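Local coordinates for uncharacterized protein (Starkeya novella, PDB 5I20), which exports a broad range of amino acids, including threonine, methionine, lysine and glutamate, across the bacterial inner membrane, at residues P32-L35 with T36-F40; R175-T178 with E179-A182; A247-L250 with S251-L255; S192-C195 with H196-E200. All coordinates share one frame; numbering follows the deposited sequence.

Contact 1. Residues P32-L35 with T36-F40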
# COMPACT_ATOMS: atom_id res chain seq x y z
N PRO A 32 15.10 -0.14 -7.30
CA PRO A 32 14.07 0.12 -6.28
C PRO A 32 14.54 0.86 -5.03
O PRO A 32 13.82 1.74 -4.56
CB PRO A 32 13.60 -1.30 -5.91
CG PRO A 32 14.74 -2.18 -6.26
CD PRO A 32 15.31 -1.59 -7.51
N PHE A 33 15.70 0.51 -4.49
CA PHE A 33 16.15 1.11 -3.23
C PHE A 33 16.52 2.58 -3.38
O PHE A 33 16.21 3.39 -2.52
CB PHE A 33 17.34 0.33 -2.66
CG PHE A 33 16.93 -0.85 -1.82
CD1 PHE A 33 16.23 -0.65 -0.64
CD2 PHE A 33 17.26 -2.14 -2.20
CE1 PHE A 33 15.85 -1.73 0.14
CE2 PHE A 33 16.88 -3.22 -1.42
CZ PHE A 33 16.18 -3.01 -0.25
N LEU A 34 17.20 2.91 -4.48
CA LEU A 34 17.53 4.30 -4.76
C LEU A 34 16.25 5.09 -5.00
O LEU A 34 16.12 6.23 -4.55
CB LEU A 34 18.44 4.41 -5.98
CG LEU A 34 18.89 5.83 -6.32
CD1 LEU A 34 19.74 6.41 -5.20
CD2 LEU A 34 19.64 5.87 -7.64
N LEU A 35 15.30 4.48 -5.70
CA LEU A 35 14.03 5.13 -6.00
C LEU A 35 13.24 5.35 -4.71
O LEU A 35 12.54 6.35 -4.56
CB LEU A 35 13.21 4.29 -6.98
CG LEU A 35 11.95 4.91 -7.58
CD1 LEU A 35 12.29 6.14 -8.41
CD2 LEU A 35 11.18 3.89 -8.41
N THR A 36 13.38 4.42 -3.78
CA THR A 36 12.74 4.52 -2.47
C THR A 36 13.37 5.65 -1.66
O THR A 36 12.67 6.47 -1.08
CB THR A 36 12.85 3.19 -1.70
OG1 THR A 36 12.17 2.16 -2.42
CG2 THR A 36 12.24 3.32 -0.31
N ALA A 37 14.70 5.68 -1.65
CA ALA A 37 15.45 6.72 -0.95
C ALA A 37 15.08 8.12 -1.43
O ALA A 37 14.93 9.05 -0.64
CB ALA A 37 16.95 6.49 -1.11
N LEU A 38 14.94 8.27 -2.75
CA LEU A 38 14.60 9.57 -3.33
C LEU A 38 13.15 9.95 -3.04
O LEU A 38 12.86 11.07 -2.64
CB LEU A 38 14.85 9.56 -4.84
CG LEU A 38 16.31 9.42 -5.30
CD1 LEU A 38 16.38 9.28 -6.82
CD2 LEU A 38 17.15 10.61 -4.85
N THR A 39 12.23 9.01 -3.24
CA THR A 39 10.81 9.31 -3.09
C THR A 39 10.38 9.47 -1.63
O THR A 39 9.46 10.24 -1.33
CB THR A 39 9.94 8.22 -3.75
OG1 THR A 39 10.39 6.92 -3.34
CG2 THR A 39 10.03 8.32 -5.27
N PHE A 40 11.03 8.76 -0.71
CA PHE A 40 10.66 8.85 0.70
C PHE A 40 11.29 10.07 1.37
O PHE A 40 10.77 10.55 2.38
CB PHE A 40 11.04 7.57 1.44
CG PHE A 40 9.95 6.54 1.45
CD1 PHE A 40 9.79 5.68 0.37
CD2 PHE A 40 9.08 6.44 2.51
CE1 PHE A 40 8.79 4.73 0.37
CE2 PHE A 40 8.07 5.50 2.52
CZ PHE A 40 7.93 4.65 1.44
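Thr39 reaches back one turn of the membrane-spanning helix to the carbonyl of Leu35, its CB 3.3 Å from Leu35 O. At its tip the side chain forks round the same oxygen: OG1 makes a short hydrogen bond of 2.5 Å to Leu35 O, while the methyl CG2 packs against it by van der Waals contact. A first torsion of 48° sets OG1 between the backbone N and the carbonyl carbon, over the preceding turn. Leu35 O also accepts from Thr39 N, and two bonds therefore grip it. Replacing Thr39 by a valine would probably leave Leu35 O with the backbone bond alone of these two. Thr36, nearer the N terminus, also bonds back to the carbonyl four residues earlier, but in another rotamer, with OG1 beside the backbone N. This OG1 bonds to Pro32 O at 2.7 Å from above the carbonyl plane, whereas Thr36 N approaches from the opposite face. Leucines carry another side of the helix, where Leu38 CD1 lies 4.3 Å from Leu34 CG. Thr36 also touches Phe83 and Ser192, and Thr39 touches Val213. Such i to i-4 threonine bonds are typical of transmembrane helices, here the helix 32-53 of a DMT-superfamily transporter.

Contact 2. Residues R175-T178 with E179-A182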
# COMPACT_ATOMS: atom_id res chain seq x y z
N ARG A 175 -2.40 7.86 19.63
CA ARG A 175 -1.99 9.11 20.27
C ARG A 175 -0.85 9.79 19.51
O ARG A 175 -0.67 11.00 19.61
CB ARG A 175 -1.58 8.86 21.72
N VAL A 176 -0.10 9.00 18.75
CA VAL A 176 1.04 9.52 18.00
C VAL A 176 0.60 10.35 16.79
O VAL A 176 -0.16 9.87 15.95
CB VAL A 176 1.95 8.38 17.51
CG1 VAL A 176 3.11 8.93 16.70
CG2 VAL A 176 2.46 7.56 18.69
N PRO A 177 1.06 11.61 16.72
CA PRO A 177 0.72 12.55 15.64
C PRO A 177 1.05 12.01 14.25
O PRO A 177 2.00 11.24 14.10
CB PRO A 177 1.56 13.78 15.96
CG PRO A 177 1.81 13.70 17.43
CD PRO A 177 1.94 12.24 17.73
N THR A 178 0.27 12.42 13.26
CA THR A 178 0.43 11.94 11.89
C THR A 178 1.77 12.36 11.30
O THR A 178 2.39 11.61 10.54
CB THR A 178 -0.71 12.45 10.99
OG1 THR A 178 -1.97 12.05 11.53
CG2 THR A 178 -0.57 11.90 9.58
N GLU A 179 2.22 13.56 11.66
CA GLU A 179 3.46 14.12 11.11
C GLU A 179 4.69 13.29 11.47
O GLU A 179 5.76 13.47 10.88
CB GLU A 179 3.65 15.56 11.60
CG GLU A 179 2.79 15.96 12.79
CD GLU A 179 1.39 16.38 12.39
OE1 GLU A 179 1.23 17.03 11.34
OE2 GLU A 179 0.43 16.05 13.13
N VAL A 180 4.54 12.38 12.42
CA VAL A 180 5.64 11.51 12.83
C VAL A 180 6.03 10.56 11.69
O VAL A 180 7.19 10.15 11.58
CB VAL A 180 5.27 10.71 14.10
CG1 VAL A 180 6.35 9.70 14.47
CG2 VAL A 180 5.02 11.67 15.26
N VAL A 181 5.07 10.25 10.82
CA VAL A 181 5.30 9.41 9.64
C VAL A 181 6.44 9.97 8.77
O VAL A 181 7.17 9.21 8.13
CB VAL A 181 4.01 9.28 8.79
CG1 VAL A 181 4.29 8.66 7.43
CG2 VAL A 181 2.97 8.46 9.54
N ALA A 182 6.59 11.29 8.77
CA ALA A 182 7.71 11.93 8.09
C ALA A 182 9.03 11.39 8.61
O ALA A 182 9.98 11.19 7.84
CB ALA A 182 7.64 13.45 8.26
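Val176 and Val180 make the closest meeting of side chains in this turn, crossing at about a right angle with Val176 CG1 lying 3.6 Å from Val180 CG2. The methyl of Val176 reaches there because it stands anti to its own backbone N (chi1 179°). Val180 CG2 is shared: it also approaches the ring of Pro177, 4.0 Å from CD. On another flank of the proline, the side chain of Glu179 folds back over the preceding residues. Its CG lies nearly eclipsed with the backbone N (chi1 16°), and the chain then bends sharply at chi2, bringing OE2 within 3.8 Å of Pro177 CB and 3.6 Å of Thr178 N. With an alanine here, Pro177 CB would probably be left without that covering chain and Thr178 N without its nearby carboxylate. The motif beneath is a tight turn of i to i+3 bonds leading from a cytoplasmic loop into the transmembrane helix 181-199. Val180 N bonds to Pro177 O at 3.3 Å, and Val181 N to Thr178 O at 3.0 Å; both donors stand well above the carbonyl plane of their acceptor. Farther out, Gln63 touches Val176, Pro177 and Val180, while Thr178 rests on Tyr226, Asp229 and Ile230 of helix 224-234. Lys233 NZ of that helix donates a hydrogen bond to Val176 O.

Contact 3. Residues A247-L250 with S251-L255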
# COMPACT_ATOMS: atom_id res chain seq x y z
N ALA A 247 -7.64 -0.69 -5.35
CA ALA A 247 -6.40 -0.20 -5.95
C ALA A 247 -5.99 -0.95 -7.23
O ALA A 247 -5.65 -0.30 -8.21
CB ALA A 247 -5.26 -0.25 -4.92
N PRO A 248 -6.03 -2.30 -7.23
CA PRO A 248 -5.70 -2.97 -8.50
C PRO A 248 -6.67 -2.64 -9.63
O PRO A 248 -6.24 -2.50 -10.78
CB PRO A 248 -5.77 -4.46 -8.15
CG PRO A 248 -5.51 -4.50 -6.68
CD PRO A 248 -6.18 -3.28 -6.14
N VAL A 249 -7.95 -2.53 -9.32
CA VAL A 249 -8.97 -2.22 -10.32
C VAL A 249 -8.82 -0.80 -10.84
O VAL A 249 -8.83 -0.56 -12.04
CB VAL A 249 -10.39 -2.41 -9.77
CG1 VAL A 249 -11.42 -1.95 -10.78
CG2 VAL A 249 -10.62 -3.86 -9.39
N LEU A 250 -8.69 0.15 -9.92
CA LEU A 250 -8.51 1.55 -10.29
C LEU A 250 -7.21 1.73 -11.06
O LEU A 250 -7.14 2.53 -11.99
CB LEU A 250 -8.54 2.44 -9.05
CG LEU A 250 -9.91 2.63 -8.39
CD1 LEU A 250 -9.79 3.37 -7.07
CD2 LEU A 250 -10.86 3.37 -9.33
N SER A 251 -6.18 0.97 -10.68
CA SER A 251 -4.89 1.03 -11.35
C SER A 251 -5.03 0.65 -12.82
O SER A 251 -4.52 1.34 -13.71
CB SER A 251 -3.88 0.11 -10.66
OG SER A 251 -2.60 0.20 -11.26
N THR A 252 -5.73 -0.45 -13.08
CA THR A 252 -5.96 -0.91 -14.44
C THR A 252 -6.83 0.07 -15.23
O THR A 252 -6.59 0.31 -16.41
CB THR A 252 -6.61 -2.30 -14.46
OG1 THR A 252 -5.82 -3.21 -13.69
CG2 THR A 252 -6.74 -2.82 -15.88
N LEU A 253 -7.85 0.62 -14.57
CA LEU A 253 -8.71 1.62 -15.19
C LEU A 253 -7.90 2.85 -15.63
O LEU A 253 -8.20 3.45 -16.66
CB LEU A 253 -9.83 2.05 -14.24
CG LEU A 253 -10.98 1.07 -13.99
CD1 LEU A 253 -11.91 1.59 -12.91
CD2 LEU A 253 -11.75 0.82 -15.27
N LEU A 254 -6.89 3.21 -14.85
CA LEU A 254 -6.04 4.35 -15.19
C LEU A 254 -5.23 4.08 -16.44
O LEU A 254 -5.14 4.93 -17.33
CB LEU A 254 -5.11 4.70 -14.03
CG LEU A 254 -5.71 5.56 -12.91
CD1 LEU A 254 -4.68 5.78 -11.81
CD2 LEU A 254 -6.20 6.89 -13.46
N LEU A 255 -4.64 2.89 -16.51
CA LEU A 255 -3.85 2.48 -17.67
C LEU A 255 -4.70 2.41 -18.93
O LEU A 255 -4.24 2.77 -20.02
CB LEU A 255 -3.19 1.13 -17.40
CG LEU A 255 -2.20 1.08 -16.23
CD1 LEU A 255 -1.62 -0.31 -16.09
CD2 LEU A 255 -1.10 2.12 -16.42
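The carbonyl plane of Pro248 is approached on both faces by Thr252. OG1 comes to Pro248 O from one face at 3.0 Å, tilted 22° from the plane; the backbone N comes from the opposite face at 3.1 Å, tilted 33°. The hydroxyl can join in because OG1 lies anti to the carbonyl carbon of Thr252 (chi1 -55°), and two donors hold one oxygen. The neighbouring carbonyl of Ala247 takes Ser251 N, and Ser251 CB sits 3.1 Å from Ala247 O. The serine hydroxyl instead swings anti to its own backbone N and makes a weak hydrogen bond to Ser18 O. A threonine hydroxyl bonded to the carbonyl four residues earlier is a common feature of transmembrane helices; this span runs as two helices, 237-243 and 246-258, and Pro248 stands in the first turn of the second, where its missing N-H costs little. On another side of that helix the packing is purely apolar. Val249 and Leu253 lie side by side and point the same way, with Val249 CG1 4.2 Å from Leu253 CD1. Leu250 arrives at an oblique angle, its CD2 4.1 Å from the same Leu253 methyl. Leu267 of helix 265-282 touches both Thr252 and Leu253. Leu135 of helix 119-136 reaches Pro248 and Thr252, and Leu15 of helix 3-17 touches Leu250.

Contact 4. Residues S192-C195 with H196-E200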
# COMPACT_ATOMS: atom_id res chain seq x y z
N SER A 192 17.32 2.94 3.00
CA SER A 192 17.26 2.57 1.58
C SER A 192 18.48 3.10 0.84
O SER A 192 18.93 2.50 -0.14
CB SER A 192 15.98 3.09 0.93
OG SER A 192 14.83 2.60 1.61
N ALA A 193 19.01 4.22 1.30
CA ALA A 193 20.22 4.79 0.74
C ALA A 193 21.40 3.85 1.00
O ALA A 193 22.25 3.66 0.13
CB ALA A 193 20.50 6.16 1.32
N LEU A 194 21.43 3.27 2.19
CA LEU A 194 22.48 2.33 2.56
C LEU A 194 22.38 1.05 1.73
O LEU A 194 23.38 0.57 1.21
CB LEU A 194 22.41 2.00 4.05
CG LEU A 194 23.48 1.05 4.59
CD1 LEU A 194 24.86 1.69 4.53
CD2 LEU A 194 23.15 0.60 6.00
N CYS A 195 21.16 0.52 1.61
CA CYS A 195 20.92 -0.67 0.81
C CYS A 195 21.28 -0.45 -0.66
O CYS A 195 21.62 -1.39 -1.37
CB CYS A 195 19.46 -1.12 0.92
SG CYS A 195 19.03 -2.00 2.44
N HIS A 196 21.21 0.80 -1.10
CA HIS A 196 21.59 1.16 -2.46
C HIS A 196 23.09 0.99 -2.68
O HIS A 196 23.52 0.18 -3.50
CB HIS A 196 21.18 2.60 -2.77
CG HIS A 196 21.72 3.12 -4.06
ND1 HIS A 196 21.20 2.75 -5.29
CD2 HIS A 196 22.75 3.96 -4.33
CE1 HIS A 196 21.87 3.36 -6.25
NE2 HIS A 196 22.82 4.10 -5.70
N ILE A 197 23.88 1.75 -1.92
CA ILE A 197 25.33 1.73 -2.05
C ILE A 197 25.90 0.31 -1.97
O ILE A 197 26.93 0.01 -2.59
CB ILE A 197 25.99 2.61 -0.97
CG1 ILE A 197 25.36 4.01 -0.98
CG2 ILE A 197 27.49 2.69 -1.16
CD1 ILE A 197 25.96 4.96 0.03
N LEU A 198 25.22 -0.56 -1.25
CA LEU A 198 25.69 -1.92 -1.04
C LEU A 198 25.29 -2.90 -2.14
O LEU A 198 26.14 -3.63 -2.66
CB LEU A 198 25.19 -2.45 0.31
CG LEU A 198 26.13 -2.31 1.51
CD1 LEU A 198 26.70 -0.90 1.62
CD2 LEU A 198 25.42 -2.70 2.80
N PHE A 199 24.01 -2.93 -2.50
CA PHE A 199 23.50 -3.97 -3.38
C PHE A 199 23.03 -3.47 -4.75
O PHE A 199 22.58 -4.26 -5.57
CB PHE A 199 22.32 -4.69 -2.71
CG PHE A 199 22.58 -5.14 -1.31
CD1 PHE A 199 23.83 -5.62 -0.93
CD2 PHE A 199 21.58 -5.08 -0.36
CE1 PHE A 199 24.06 -6.03 0.37
CE2 PHE A 199 21.81 -5.49 0.94
CZ PHE A 199 23.05 -5.96 1.30
N GLU A 200 23.14 -2.17 -4.98
CA GLU A 200 22.49 -1.57 -6.14
C GLU A 200 23.43 -1.05 -7.22
O GLU A 200 24.51 -0.52 -6.92
CB GLU A 200 21.58 -0.43 -5.68
CG GLU A 200 20.19 -0.44 -6.25
CD GLU A 200 19.22 -1.27 -5.43
OE1 GLU A 200 19.68 -2.10 -4.62
OE2 GLU A 200 17.99 -1.09 -5.60
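His196 turns back onto the preceding turn through its CB, which lies 3.3 Å from Ala193 O, while its backbone N bonds to Ser192 O at 3.0 Å. Its ring carbon CG stands anti to the backbone N (chi1 171°), and the end of the side chain leads away from residues 192-195. Ile197 comes next. Its N-H points almost straight at Ala193 O, with an angle of 172° at the hydrogen, and its CG1 lies over the same oxygen at 3.3 Å. Leu198 follows on the apolar surface, where its CD1 meets Leu194 CD1 at 4.3 Å, and its N bonds to Leu194 O. Phe199 N closes the next turn on Cys195 O at 3.1 Å. One face of the phenylalanine ring carries Leu198 CB, 3.6 Å above the plane and offset toward the rim. At Glu200 the chain leaves helical geometry, although its N still bonds to His196 O at 2.8 Å. The glutamate OE2 accepts a hydrogen bond from Phe33 N, in the first turn of another helix, where a negative charge is likely to suit the helix dipole. This C-terminal end of helix 181-199 thus lies against helix 32-53, with Cys195 on Phe33 and Glu200 on Pro32, while Phe76 of helix 65-88 touches Ser192 and Cys195.

From the N terminus the chain first forms contact 1, at the start of helix 32-53, and then contact 2, the turn that carries a cytoplasmic loop into helix 181-199. Contact 4 closes the periplasmic end of that same helix, its centre about 26 Å from that of contact 2. Contact 3 comes last, on helix 246-258. Each is a local turn of continuous chain, in series, and none nests in or crosses another. In space contacts 1 and 4 touch, with Leu34 CB 3.3 Å from His196 ND1, and so join helix 32-53 to helix 181-199. Contacts 2 and 3 lie on opposite sides of the chain's centre.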